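Local coordinates for protein FOKI restriction endonuclease (Planomicrobium okeanokoites, PDB 2FOK) that acts as a type IIS restriction endonuclease that cleaves DNA with metal ions, using a DNA-recognition part joined to a separate cleavage domain, at residues K32-V37 / L64-K69; A162-T167 / K182-S187; L314-K319 / D330-L335. All blocks are in the same frame, centred on the assembly; numbering follows the deposited sequence.

Contact 1 (K32-V37 / L64-K69)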
ATOM      1  N   LYS A  32      23.679  -4.887 -28.441  1.00 30.61           N
ATOM      2  CA  LYS A  32      24.956  -4.277 -28.074  1.00 31.31           C
ATOM      3  C   LYS A  32      25.225  -4.345 -26.574  1.00 29.05           C
ATOM      4  O   LYS A  32      26.322  -4.711 -26.140  1.00 28.50           O
ATOM      5  CB  LYS A  32      24.993  -2.810 -28.509  1.00 31.74           C
ATOM      6  CG  LYS A  32      24.246  -2.511 -29.788  1.00 37.63           C
ATOM      7  CD  LYS A  32      25.003  -1.498 -30.632  1.00 45.54           C
ATOM      8  CE  LYS A  32      25.085  -1.944 -32.094  1.00 49.64           C
ATOM      9  NZ  LYS A  32      24.755  -0.840 -33.047  1.00 47.80           N
ATOM     10  N   VAL A  33      24.216  -3.974 -25.792  1.00 28.75           N
ATOM     11  CA  VAL A  33      24.317  -3.955 -24.338  1.00 24.01           C
ATOM     12  C   VAL A  33      24.692  -5.310 -23.764  1.00 26.22           C
ATOM     13  O   VAL A  33      25.478  -5.386 -22.821  1.00 28.91           O
ATOM     14  CB  VAL A  33      22.987  -3.473 -23.701  1.00 23.05           C
ATOM     15  CG1 VAL A  33      23.062  -3.550 -22.174  1.00 18.05           C
ATOM     16  CG2 VAL A  33      22.699  -2.046 -24.139  1.00 17.29           C
ATOM     17  N   HIS A  34      24.140  -6.377 -24.336  1.00 27.25           N
ATOM     18  CA  HIS A  34      24.429  -7.723 -23.860  1.00 26.70           C
ATOM     19  C   HIS A  34      25.928  -7.972 -23.930  1.00 28.82           C
ATOM     20  O   HIS A  34      26.540  -8.495 -22.989  1.00 26.75           O
ATOM     21  CB  HIS A  34      23.690  -8.761 -24.710  1.00 24.94           C
ATOM     22  CG  HIS A  34      24.215 -10.152 -24.547  1.00 25.69           C
ATOM     23  ND1 HIS A  34      23.680 -11.050 -23.646  1.00 26.32           N
ATOM     24  CD2 HIS A  34      25.256 -10.786 -25.139  1.00 22.33           C
ATOM     25  CE1 HIS A  34      24.371 -12.177 -23.691  1.00 24.97           C
ATOM     26  NE2 HIS A  34      25.332 -12.043 -24.588  1.00 21.33           N
ATOM     27  N   ASN A  35      26.516  -7.590 -25.056  1.00 29.99           N
ATOM     28  CA  ASN A  35      27.944  -7.765 -25.265  1.00 31.14           C
ATOM     29  C   ASN A  35      28.727  -6.767 -24.423  1.00 31.99           C
ATOM     30  O   ASN A  35      29.724  -7.124 -23.798  1.00 32.29           O
ATOM     31  CB  ASN A  35      28.282  -7.571 -26.740  1.00 29.82           C
ATOM     32  CG  ASN A  35      28.050  -8.818 -27.547  1.00 30.90           C
ATOM     33  OD1 ASN A  35      28.058  -9.929 -27.011  1.00 38.03           O
ATOM     34  ND2 ASN A  35      27.841  -8.650 -28.846  1.00 33.03           N
ATOM     35  N   GLU A  36      28.265  -5.519 -24.410  1.00 31.06           N
ATOM     36  CA  GLU A  36      28.916  -4.462 -23.642  1.00 31.92           C
ATOM     37  C   GLU A  36      29.015  -4.875 -22.184  1.00 31.38           C
ATOM     38  O   GLU A  36      30.073  -4.744 -21.565  1.00 33.01           O
ATOM     39  CB  GLU A  36      28.117  -3.157 -23.761  1.00 32.96           C
ATOM     40  CG  GLU A  36      28.331  -2.143 -22.635  1.00 31.39           C
ATOM     41  CD  GLU A  36      27.195  -1.117 -22.540  1.00 31.69           C
ATOM     42  OE1 GLU A  36      26.449  -0.930 -23.523  1.00 30.87           O
ATOM     43  OE2 GLU A  36      27.042  -0.492 -21.475  1.00 33.04           O
ATOM     44  N   VAL A  37      27.913  -5.386 -21.645  1.00 31.86           N
ATOM     45  CA  VAL A  37      27.869  -5.810 -20.247  1.00 30.95           C
ATOM     46  C   VAL A  37      28.801  -6.981 -19.965  1.00 30.12           C
ATOM     47  O   VAL A  37      29.722  -6.870 -19.159  1.00 31.12           O
ATOM     48  CB  VAL A  37      26.428  -6.202 -19.814  1.00 29.80           C
ATOM     49  CG1 VAL A  37      26.461  -6.935 -18.459  1.00 25.84           C
ATOM     50  CG2 VAL A  37      25.553  -4.949 -19.715  1.00 25.99           C
ATOM     51  N   LEU A  64      19.684 -17.986 -23.569  1.00 31.27           N
ATOM     52  CA  LEU A  64      19.855 -17.281 -22.315  1.00 29.97           C
ATOM     53  C   LEU A  64      18.713 -17.367 -21.318  1.00 28.47           C
ATOM     54  O   LEU A  64      17.555 -17.070 -21.624  1.00 28.79           O
ATOM     55  CB  LEU A  64      20.169 -15.809 -22.602  1.00 28.38           C
ATOM     56  CG  LEU A  64      21.488 -15.544 -23.336  1.00 29.53           C
ATOM     57  CD1 LEU A  64      21.468 -14.138 -23.949  1.00 30.15           C
ATOM     58  CD2 LEU A  64      22.645 -15.705 -22.362  1.00 24.82           C
ATOM     59  N   ILE A  65      19.070 -17.774 -20.110  1.00 27.47           N
ATOM     60  CA  ILE A  65      18.131 -17.880 -19.016  1.00 30.55           C
ATOM     61  C   ILE A  65      18.959 -17.501 -17.792  1.00 30.10           C
ATOM     62  O   ILE A  65      20.095 -17.959 -17.646  1.00 35.01           O
ATOM     63  CB  ILE A  65      17.562 -19.320 -18.898  1.00 30.15           C
ATOM     64  CG1 ILE A  65      16.755 -19.465 -17.598  1.00 29.38           C
ATOM     65  CG2 ILE A  65      18.692 -20.344 -18.968  1.00 31.55           C
ATOM     66  CD1 ILE A  65      15.540 -20.376 -17.718  1.00 22.15           C
ATOM     67  N   TYR A  66      18.417 -16.633 -16.943  1.00 29.22           N
ATOM     68  CA  TYR A  66      19.131 -16.189 -15.744  1.00 25.42           C
ATOM     69  C   TYR A  66      18.275 -16.430 -14.507  1.00 24.89           C
ATOM     70  O   TYR A  66      17.066 -16.231 -14.543  1.00 23.08           O
ATOM     71  CB  TYR A  66      19.466 -14.686 -15.824  1.00 27.89           C
ATOM     72  CG  TYR A  66      20.216 -14.221 -17.066  1.00 25.54           C
ATOM     73  CD1 TYR A  66      21.426 -14.805 -17.447  1.00 28.79           C
ATOM     74  CD2 TYR A  66      19.729 -13.172 -17.840  1.00 26.53           C
ATOM     75  CE1 TYR A  66      22.134 -14.349 -18.574  1.00 22.48           C
ATOM     76  CE2 TYR A  66      20.428 -12.711 -18.966  1.00 25.59           C
ATOM     77  CZ  TYR A  66      21.626 -13.304 -19.323  1.00 23.31           C
ATOM     78  OH  TYR A  66      22.302 -12.854 -20.437  1.00 24.24           O
ATOM     79  N   THR A  67      18.901 -16.857 -13.415  1.00 26.73           N
ATOM     80  CA  THR A  67      18.172 -17.098 -12.172  1.00 29.04           C
ATOM     81  C   THR A  67      18.074 -15.780 -11.432  1.00 29.55           C
ATOM     82  O   THR A  67      18.814 -14.837 -11.721  1.00 30.19           O
ATOM     83  CB  THR A  67      18.896 -18.095 -11.243  1.00 27.14           C
ATOM     84  OG1 THR A  67      20.109 -17.506 -10.770  1.00 35.95           O
ATOM     85  CG2 THR A  67      19.213 -19.389 -11.970  1.00 32.64           C
ATOM     86  N   TYR A  68      17.167 -15.716 -10.470  1.00 30.57           N
ATOM     87  CA  TYR A  68      16.981 -14.500  -9.693  1.00 29.70           C
ATOM     88  C   TYR A  68      18.311 -13.995  -9.145  1.00 30.02           C
ATOM     89  O   TYR A  68      18.655 -12.827  -9.314  1.00 29.39           O
ATOM     90  CB  TYR A  68      16.018 -14.759  -8.532  1.00 31.85           C
ATOM     91  CG  TYR A  68      15.169 -13.563  -8.168  1.00 29.99           C
ATOM     92  CD1 TYR A  68      15.704 -12.498  -7.435  1.00 29.37           C
ATOM     93  CD2 TYR A  68      13.829 -13.499  -8.550  1.00 28.88           C
ATOM     94  CE1 TYR A  68      14.919 -11.390  -7.091  1.00 32.19           C
ATOM     95  CE2 TYR A  68      13.036 -12.402  -8.215  1.00 33.29           C
ATOM     96  CZ  TYR A  68      13.588 -11.352  -7.486  1.00 31.24           C
ATOM     97  OH  TYR A  68      12.806 -10.271  -7.163  1.00 32.80           O
ATOM     98  N   LYS A  69      19.061 -14.889  -8.501  1.00 30.07           N
ATOM     99  CA  LYS A  69      20.349 -14.541  -7.919  1.00 25.32           C
ATOM    100  C   LYS A  69      21.326 -13.941  -8.925  1.00 25.38           C
ATOM    101  O   LYS A  69      21.849 -12.849  -8.717  1.00 26.80           O
ATOM    102  CB  LYS A  69      20.976 -15.768  -7.260  1.00 24.73           C
ATOM    103  CG  LYS A  69      22.257 -15.453  -6.516  1.00 25.92           C
ATOM    104  CD  LYS A  69      22.478 -16.363  -5.335  1.00 29.31           C
ATOM    105  CE  LYS A  69      23.690 -15.907  -4.527  1.00 26.80           C
ATOM    106  NZ  LYS A  69      24.230 -14.587  -4.990  1.00 31.56           N
TER
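His-34 and Leu-64 have the closest pair of CA atoms between the two segments, 10.7 Å apart; the start of helix 32-45 faces the segment leading into strand 66-67, and side chains fill the interval. His-34 and Leu-64 share the distance, each reaching out about equally. The CG of His-34 lies anti to the backbone N (chi1 164°), which carries the imidazole off the helix and toward segment 64-69. Leu-64 comes from the opposite direction, and its CD1 touches CE1 of His-34 at 3.5 Å. The methyl meets the ring obliquely, and ND1 of His-34 is also close, 3.8 Å from Leu-64 CD1. Tyr-66 approaches differently: its OH lies at the edge of the imidazole, near the ring plane, 3.9 Å from His-34 CE1. That is contact without a bond between the two. The phenol hydrogen-bonds to Val-26 O, and ND1 of His-34 reaches the same carbonyl through a weak hydrogen bond; the two polar groups thus share one backbone oxygen. Both residues are buried, with Met-59 of helix 49-60 against them and Phe-27 edge-to-face on the Tyr-66 ring. An alanine in place of His-34 would remove the imidazole and is likely to leave a gap beside Leu-64 CD1 and the Tyr-66 hydroxyl, with Val-26 O losing its weaker partner. The order of elements, helix 49-60, edge strand 66-67, helices 68-72, 87-91 and 104-116, then strands 120-123 and 128-131, is consistent with a winged helix-turn-helix in the first recognition subdomain, and helix 32-45 packs against it in part through this contact.

Contact 2 (A162-T167 / K182-S187)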
ATOM      1  N   ALA A 162      -2.243  -0.208 -14.288  1.00 24.61           N
ATOM      2  CA  ALA A 162      -2.243   0.938 -15.197  1.00 22.72           C
ATOM      3  C   ALA A 162      -3.661   1.100 -15.716  1.00 22.68           C
ATOM      4  O   ALA A 162      -4.192   2.202 -15.778  1.00 20.97           O
ATOM      5  CB  ALA A 162      -1.285   0.697 -16.356  1.00 25.95           C
ATOM      6  N   ILE A 163      -4.284  -0.012 -16.087  1.00 23.61           N
ATOM      7  CA  ILE A 163      -5.659   0.047 -16.569  1.00 23.40           C
ATOM      8  C   ILE A 163      -6.553   0.584 -15.455  1.00 22.12           C
ATOM      9  O   ILE A 163      -7.479   1.342 -15.711  1.00 24.78           O
ATOM     10  CB  ILE A 163      -6.163  -1.342 -17.024  1.00 21.64           C
ATOM     11  CG1 ILE A 163      -5.374  -1.793 -18.258  1.00 17.85           C
ATOM     12  CG2 ILE A 163      -7.661  -1.283 -17.349  1.00 21.45           C
ATOM     13  CD1 ILE A 163      -5.231  -0.725 -19.332  1.00 17.54           C
ATOM     14  N   ARG A 164      -6.261   0.196 -14.215  1.00 25.15           N
ATOM     15  CA  ARG A 164      -7.031   0.663 -13.065  1.00 25.42           C
ATOM     16  C   ARG A 164      -6.831   2.155 -12.852  1.00 23.21           C
ATOM     17  O   ARG A 164      -7.776   2.865 -12.534  1.00 26.45           O
ATOM     18  CB  ARG A 164      -6.621  -0.069 -11.785  1.00 27.91           C
ATOM     19  CG  ARG A 164      -7.354   0.436 -10.555  1.00 25.24           C
ATOM     20  CD  ARG A 164      -8.873   0.440 -10.790  1.00 23.12           C
ATOM     21  NE  ARG A 164      -9.629   0.543  -9.542  1.00 20.54           N
ATOM     22  CZ  ARG A 164     -10.959   0.488  -9.459  1.00 20.72           C
ATOM     23  NH1 ARG A 164     -11.692   0.332 -10.550  1.00 12.12           N
ATOM     24  NH2 ARG A 164     -11.558   0.607  -8.282  1.00 14.87           N
ATOM     25  N   ILE A 165      -5.602   2.635 -13.005  1.00 23.31           N
ATOM     26  CA  ILE A 165      -5.370   4.062 -12.834  1.00 23.70           C
ATOM     27  C   ILE A 165      -6.170   4.819 -13.907  1.00 24.50           C
ATOM     28  O   ILE A 165      -6.739   5.876 -13.630  1.00 24.74           O
ATOM     29  CB  ILE A 165      -3.857   4.425 -12.944  1.00 21.42           C
ATOM     30  CG1 ILE A 165      -3.082   3.826 -11.762  1.00 23.41           C
ATOM     31  CG2 ILE A 165      -3.674   5.941 -12.936  1.00 20.31           C
ATOM     32  CD1 ILE A 165      -3.233   4.590 -10.443  1.00 20.64           C
ATOM     33  N   LEU A 166      -6.221   4.263 -15.122  1.00 23.11           N
ATOM     34  CA  LEU A 166      -6.947   4.883 -16.238  1.00 23.16           C
ATOM     35  C   LEU A 166      -8.456   4.903 -16.024  1.00 22.03           C
ATOM     36  O   LEU A 166      -9.141   5.825 -16.454  1.00 23.05           O
ATOM     37  CB  LEU A 166      -6.649   4.145 -17.540  1.00 22.24           C
ATOM     38  CG  LEU A 166      -5.254   4.285 -18.151  1.00 28.48           C
ATOM     39  CD1 LEU A 166      -5.311   3.743 -19.574  1.00 31.24           C
ATOM     40  CD2 LEU A 166      -4.784   5.743 -18.138  1.00 24.47           C
ATOM     41  N   THR A 167      -8.970   3.869 -15.368  1.00 22.50           N
ATOM     42  CA  THR A 167     -10.395   3.780 -15.090  1.00 22.06           C
ATOM     43  C   THR A 167     -10.803   4.830 -14.069  1.00 21.34           C
ATOM     44  O   THR A 167     -11.897   5.384 -14.145  1.00 20.96           O
ATOM     45  CB  THR A 167     -10.772   2.381 -14.549  1.00 22.61           C
ATOM     46  OG1 THR A 167     -10.404   1.380 -15.509  1.00 20.69           O
ATOM     47  CG2 THR A 167     -12.271   2.291 -14.289  1.00 17.11           C
ATOM     48  N   LYS A 182      -6.158   5.015  -2.722  1.00 20.27           N
ATOM     49  CA  LYS A 182      -7.206   4.420  -1.907  1.00 22.84           C
ATOM     50  C   LYS A 182      -8.068   3.403  -2.662  1.00 24.78           C
ATOM     51  O   LYS A 182      -8.779   2.595  -2.055  1.00 25.43           O
ATOM     52  CB  LYS A 182      -8.089   5.527  -1.334  1.00 24.63           C
ATOM     53  CG  LYS A 182      -8.572   6.522  -2.369  1.00 29.15           C
ATOM     54  CD  LYS A 182      -9.475   7.562  -1.737  1.00 26.34           C
ATOM     55  CE  LYS A 182     -10.277   8.282  -2.791  1.00 23.13           C
ATOM     56  NZ  LYS A 182     -11.726   8.125  -2.559  1.00 29.39           N
ATOM     57  N   ASN A 183      -8.006   3.443  -3.987  1.00 26.25           N
ATOM     58  CA  ASN A 183      -8.779   2.526  -4.813  1.00 25.07           C
ATOM     59  C   ASN A 183      -7.850   1.719  -5.725  1.00 24.23           C
ATOM     60  O   ASN A 183      -8.242   1.277  -6.807  1.00 21.67           O
ATOM     61  CB  ASN A 183      -9.792   3.320  -5.639  1.00 23.24           C
ATOM     62  CG  ASN A 183     -10.927   3.873  -4.793  1.00 21.05           C
ATOM     63  OD1 ASN A 183     -11.580   3.137  -4.054  1.00 23.20           O
ATOM     64  ND2 ASN A 183     -11.167   5.169  -4.900  1.00 21.79           N
ATOM     65  N   LEU A 184      -6.623   1.520  -5.253  1.00 24.08           N
ATOM     66  CA  LEU A 184      -5.593   0.802  -5.993  1.00 20.45           C
ATOM     67  C   LEU A 184      -5.076  -0.416  -5.224  1.00 21.67           C
ATOM     68  O   LEU A 184      -4.700  -0.316  -4.048  1.00 21.71           O
ATOM     69  CB  LEU A 184      -4.441   1.761  -6.298  1.00 22.72           C
ATOM     70  CG  LEU A 184      -3.196   1.236  -7.017  1.00 24.30           C
ATOM     71  CD1 LEU A 184      -3.610   0.486  -8.268  1.00 24.61           C
ATOM     72  CD2 LEU A 184      -2.288   2.409  -7.374  1.00 22.98           C
ATOM     73  N   GLY A 185      -5.062  -1.567  -5.890  1.00 21.58           N
ATOM     74  CA  GLY A 185      -4.597  -2.784  -5.248  1.00 23.48           C
ATOM     75  C   GLY A 185      -5.586  -3.361  -4.247  1.00 24.24           C
ATOM     76  O   GLY A 185      -6.801  -3.169  -4.363  1.00 24.55           O
ATOM     77  N   PHE A 186      -5.061  -4.085  -3.263  1.00 23.07           N
ATOM     78  CA  PHE A 186      -5.887  -4.690  -2.232  1.00 23.36           C
ATOM     79  C   PHE A 186      -5.923  -3.727  -1.055  1.00 25.48           C
ATOM     80  O   PHE A 186      -5.358  -3.988   0.007  1.00 27.06           O
ATOM     81  CB  PHE A 186      -5.300  -6.053  -1.853  1.00 24.21           C
ATOM     82  CG  PHE A 186      -5.369  -7.058  -2.971  1.00 19.89           C
ATOM     83  CD1 PHE A 186      -6.516  -7.817  -3.170  1.00 22.85           C
ATOM     84  CD2 PHE A 186      -4.323  -7.182  -3.882  1.00 19.74           C
ATOM     85  CE1 PHE A 186      -6.629  -8.686  -4.273  1.00 20.77           C
ATOM     86  CE2 PHE A 186      -4.426  -8.044  -4.980  1.00 22.32           C
ATOM     87  CZ  PHE A 186      -5.588  -8.795  -5.172  1.00 18.40           C
ATOM     88  N   SER A 187      -6.615  -2.611  -1.286  1.00 25.58           N
ATOM     89  CA  SER A 187      -6.773  -1.498  -0.349  1.00 26.14           C
ATOM     90  C   SER A 187      -6.954  -1.766   1.138  1.00 26.33           C
ATOM     91  O   SER A 187      -7.752  -2.607   1.549  1.00 32.15           O
ATOM     92  CB  SER A 187      -7.922  -0.595  -0.812  1.00 24.79           C
ATOM     93  OG  SER A 187      -7.915  -0.451  -2.217  1.00 26.64           O
TER
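Ile-165 and Leu-184 form the apolar half of a contact within the second recognition subdomain, a helix-turn-helix relative: helix 160-169 lies beside the loop that follows the short helix 177-181. The packed side is buried. CD1 of Ile-165 meets CD2 of Leu-184 at 3.9 Å, the two branches crossing at a slant. Helix 222-236 closes this side, with Leu-234 against Ile-165 and Ala-227 against Leu-184, so the loop is joined to two helices through one small hydrophobic patch.

Toward solvent the contact is polar and more open. The Arg-164 side chain reaches out from the helix and bends at chi2 (52°), which brings the guanidinium to the backbone of Asn-183. The methylenes pass Leu-184 only loosely, CG of Arg-164 being 4.4 Å from Leu-184 CD1. The Asn-183 side chain adds little: its CB is 4.2 Å from Arg-164 NH2, and its amide stands nearly perpendicular to the guanidinium. What ties the arginine to the loop is therefore main chain. The loop has further anchors, since Leu-184 O accepts a bond from Ser-223 OG and the Gly-185 backbone bonds to that of Asn-353. Arg-164 NE donates to Asn-183 O over 3.2 Å, with a nearly straight N-H...O angle of 168°, the carbonyl oxygen lying at the edge of the guanidinium and in its plane.

Contact 3 (L314-K319 / D330-L335)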
ATOM      1  N   LEU A 314     -10.115 -16.067  -8.809  1.00 28.12           N
ATOM      2  CA  LEU A 314      -9.973 -15.537 -10.159  1.00 26.50           C
ATOM      3  C   LEU A 314     -10.344 -16.650 -11.148  1.00 28.64           C
ATOM      4  O   LEU A 314     -11.120 -16.436 -12.077  1.00 25.55           O
ATOM      5  CB  LEU A 314      -8.522 -15.114 -10.410  1.00 24.67           C
ATOM      6  CG  LEU A 314      -8.200 -13.734 -10.998  1.00 25.24           C
ATOM      7  CD1 LEU A 314      -6.742 -13.704 -11.429  1.00 23.80           C
ATOM      8  CD2 LEU A 314      -9.111 -13.413 -12.159  1.00 23.01           C
ATOM      9  N   GLU A 315      -9.780 -17.835 -10.927  1.00 30.29           N
ATOM     10  CA  GLU A 315     -10.005 -18.996 -11.782  1.00 32.31           C
ATOM     11  C   GLU A 315     -11.466 -19.361 -11.925  1.00 34.25           C
ATOM     12  O   GLU A 315     -11.943 -19.623 -13.033  1.00 37.51           O
ATOM     13  CB  GLU A 315      -9.264 -20.206 -11.232  1.00 35.67           C
ATOM     14  CG  GLU A 315      -7.791 -20.241 -11.566  1.00 42.03           C
ATOM     15  CD  GLU A 315      -7.169 -21.568 -11.200  1.00 43.75           C
ATOM     16  OE1 GLU A 315      -7.926 -22.469 -10.774  1.00 45.72           O
ATOM     17  OE2 GLU A 315      -5.934 -21.708 -11.334  1.00 44.20           O
ATOM     18  N   ILE A 316     -12.171 -19.397 -10.797  1.00 31.99           N
ATOM     19  CA  ILE A 316     -13.580 -19.750 -10.793  1.00 28.88           C
ATOM     20  C   ILE A 316     -14.346 -18.773 -11.653  1.00 28.62           C
ATOM     21  O   ILE A 316     -15.146 -19.172 -12.500  1.00 33.18           O
ATOM     22  CB  ILE A 316     -14.146 -19.755  -9.358  1.00 31.13           C
ATOM     23  CG1 ILE A 316     -13.420 -20.816  -8.521  1.00 33.23           C
ATOM     24  CG2 ILE A 316     -15.619 -20.074  -9.381  1.00 31.11           C
ATOM     25  CD1 ILE A 316     -13.820 -20.848  -7.043  1.00 35.36           C
ATOM     26  N   LEU A 317     -14.088 -17.489 -11.455  1.00 31.09           N
ATOM     27  CA  LEU A 317     -14.763 -16.451 -12.231  1.00 31.16           C
ATOM     28  C   LEU A 317     -14.441 -16.625 -13.701  1.00 30.99           C
ATOM     29  O   LEU A 317     -15.299 -16.438 -14.565  1.00 32.00           O
ATOM     30  CB  LEU A 317     -14.314 -15.063 -11.771  1.00 28.06           C
ATOM     31  CG  LEU A 317     -14.960 -14.643 -10.456  1.00 31.09           C
ATOM     32  CD1 LEU A 317     -14.083 -13.638  -9.741  1.00 31.90           C
ATOM     33  CD2 LEU A 317     -16.342 -14.064 -10.752  1.00 32.43           C
ATOM     34  N   ILE A 318     -13.202 -17.001 -13.982  1.00 29.42           N
ATOM     35  CA  ILE A 318     -12.781 -17.192 -15.357  1.00 29.44           C
ATOM     36  C   ILE A 318     -13.552 -18.297 -16.074  1.00 28.72           C
ATOM     37  O   ILE A 318     -14.264 -18.033 -17.040  1.00 26.15           O
ATOM     38  CB  ILE A 318     -11.261 -17.465 -15.435  1.00 24.74           C
ATOM     39  CG1 ILE A 318     -10.511 -16.174 -15.096  1.00 23.93           C
ATOM     40  CG2 ILE A 318     -10.875 -17.928 -16.842  1.00 28.76           C
ATOM     41  CD1 ILE A 318      -9.068 -16.130 -15.534  1.00 24.45           C
ATOM     42  N   LYS A 319     -13.438 -19.531 -15.597  1.00 30.78           N
ATOM     43  CA  LYS A 319     -14.131 -20.629 -16.264  1.00 32.71           C
ATOM     44  C   LYS A 319     -15.644 -20.676 -16.045  1.00 32.98           C
ATOM     45  O   LYS A 319     -16.304 -21.610 -16.499  1.00 35.55           O
ATOM     46  CB  LYS A 319     -13.500 -21.974 -15.869  1.00 37.03           C
ATOM     47  CG  LYS A 319     -13.865 -22.483 -14.484  1.00 41.57           C
ATOM     48  CD  LYS A 319     -12.638 -22.520 -13.572  1.00 47.46           C
ATOM     49  CE  LYS A 319     -12.481 -23.877 -12.879  1.00 47.86           C
ATOM     50  NZ  LYS A 319     -11.701 -23.776 -11.602  1.00 48.20           N
ATOM     51  N   ASP A 330     -18.912 -21.903  -2.573  1.00 37.38           N
ATOM     52  CA  ASP A 330     -19.141 -23.332  -2.747  1.00 37.82           C
ATOM     53  C   ASP A 330     -18.015 -23.956  -3.577  1.00 38.01           C
ATOM     54  O   ASP A 330     -17.409 -24.949  -3.170  1.00 32.96           O
ATOM     55  CB  ASP A 330     -20.469 -23.545  -3.465  1.00 42.78           C
ATOM     56  CG  ASP A 330     -21.374 -24.498  -2.735  1.00 43.99           C
ATOM     57  OD1 ASP A 330     -20.941 -25.642  -2.470  1.00 47.51           O
ATOM     58  OD2 ASP A 330     -22.518 -24.099  -2.435  1.00 43.08           O
ATOM     59  N   ASN A 331     -17.745 -23.366  -4.744  1.00 36.27           N
ATOM     60  CA  ASN A 331     -16.696 -23.855  -5.638  1.00 38.05           C
ATOM     61  C   ASN A 331     -15.340 -23.788  -4.945  1.00 37.42           C
ATOM     62  O   ASN A 331     -14.479 -24.644  -5.152  1.00 38.26           O
ATOM     63  CB  ASN A 331     -16.658 -23.023  -6.925  1.00 42.63           C
ATOM     64  CG  ASN A 331     -17.633 -23.526  -7.978  1.00 46.19           C
ATOM     65  OD1 ASN A 331     -17.916 -22.831  -8.964  1.00 43.45           O
ATOM     66  ND2 ASN A 331     -18.157 -24.740  -7.775  1.00 44.98           N
ATOM     67  N   LEU A 332     -15.162 -22.760  -4.120  1.00 34.92           N
ATOM     68  CA  LEU A 332     -13.931 -22.574  -3.366  1.00 31.06           C
ATOM     69  C   LEU A 332     -13.762 -23.698  -2.342  1.00 32.01           C
ATOM     70  O   LEU A 332     -12.679 -24.275  -2.196  1.00 33.36           O
ATOM     71  CB  LEU A 332     -13.972 -21.227  -2.634  1.00 29.35           C
ATOM     72  CG  LEU A 332     -12.834 -20.207  -2.773  1.00 20.71           C
ATOM     73  CD1 LEU A 332     -12.764 -19.423  -1.480  1.00 18.95           C
ATOM     74  CD2 LEU A 332     -11.489 -20.888  -3.077  1.00 19.83           C
ATOM     75  N   LYS A 333     -14.835 -23.997  -1.621  1.00 31.76           N
ATOM     76  CA  LYS A 333     -14.787 -25.045  -0.603  1.00 34.07           C
ATOM     77  C   LYS A 333     -14.353 -26.396  -1.194  1.00 33.61           C
ATOM     78  O   LYS A 333     -13.583 -27.131  -0.582  1.00 32.71           O
ATOM     79  CB  LYS A 333     -16.154 -25.179   0.071  1.00 31.44           C
ATOM     80  CG  LYS A 333     -16.102 -25.226   1.590  1.00 31.41           C
ATOM     81  CD  LYS A 333     -17.036 -26.309   2.136  1.00 35.10           C
ATOM     82  CE  LYS A 333     -16.900 -26.455   3.650  1.00 34.52           C
ATOM     83  NZ  LYS A 333     -18.143 -27.015   4.246  1.00 36.69           N
ATOM     84  N   LYS A 334     -14.843 -26.714  -2.386  1.00 32.44           N
ATOM     85  CA  LYS A 334     -14.483 -27.969  -3.024  1.00 36.37           C
ATOM     86  C   LYS A 334     -12.965 -28.099  -3.122  1.00 36.80           C
ATOM     87  O   LYS A 334     -12.427 -29.201  -3.022  1.00 41.59           O
ATOM     88  CB  LYS A 334     -15.094 -28.053  -4.425  1.00 36.60           C
ATOM     89  CG  LYS A 334     -15.759 -29.391  -4.735  1.00 40.81           C
ATOM     90  CD  LYS A 334     -15.276 -29.974  -6.068  1.00 39.67           C
ATOM     91  CE  LYS A 334     -16.456 -30.375  -6.963  1.00 43.79           C
ATOM     92  NZ  LYS A 334     -16.135 -30.368  -8.429  1.00 37.55           N
ATOM     93  N   LEU A 335     -12.282 -26.972  -3.315  1.00 34.78           N
ATOM     94  CA  LEU A 335     -10.830 -26.968  -3.439  1.00 32.52           C
ATOM     95  C   LEU A 335     -10.102 -27.032  -2.104  1.00 31.48           C
ATOM     96  O   LEU A 335      -8.878 -27.002  -2.060  1.00 34.60           O
ATOM     97  CB  LEU A 335     -10.376 -25.731  -4.207  1.00 30.89           C
ATOM     98  CG  LEU A 335     -11.155 -25.476  -5.498  1.00 34.76           C
ATOM     99  CD1 LEU A 335     -10.741 -24.134  -6.097  1.00 32.05           C
ATOM    100  CD2 LEU A 335     -10.898 -26.615  -6.479  1.00 33.36           C
TER
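Ile-316 and Asn-331 mark the nearest approach of two helical backbones, their CA atoms 7.3 Å apart, where the C-terminal part of helix 303-319 passes that of helix 325-334. One side chain does nearly all the work. Ile-316 points at the second helix with its longer branch fully extended (chi2 176°), so that CD1 reaches the neighbouring backbone itself. There CD1 of Ile-316 touches CB of Asn-331 at 3.6 Å and lies 3.7 Å from Leu-332 N. The same methyl is looser against Leu-332 CB, at 4.4 Å. The short branch serves the outer side: CG2 of Ile-316 is 3.6 Å from Asn-331 OD1, an apolar methyl against the amide oxygen of the exposed Asn-331. Leu-332 also touches Leu-312 of helix 303-319 and Ile-344 of helix 341-352, and with Leu-314 on Leu-351 it ties the pair to that third helix. Helix 303-319, strand 323-324, helices 325-334 and 341-352 and then strands 358-361 and 364-367 follow one another as in a winged helix-turn-helix, and the contact packs the first two helices of that fold in the D3 domain.

Overall arrangement
The three contacts follow one another along the chain, in recognition subdomain 1, recognition subdomain 2 and the D3 domain, all of helix-turn-helix kin, and share no helix or strand. Contacts 2 and 3 are the nearer pair, about 24 Å between centres; contact 1 lies about 33 Å from contact 2 and 40 Å from contact 3. Contact 2, about 11 Å from the chain's centre yet only partly buried, has the one hydrogen bond between segments, beside a hydrophobic patch. Peripheral contacts 1 and 3 rest on van der Waals touch: in buried contact 1 a leucine methyl and a phenol hydroxyl meet an imidazole, while contact 3 runs from a buried isoleucine to an exposed asparagine.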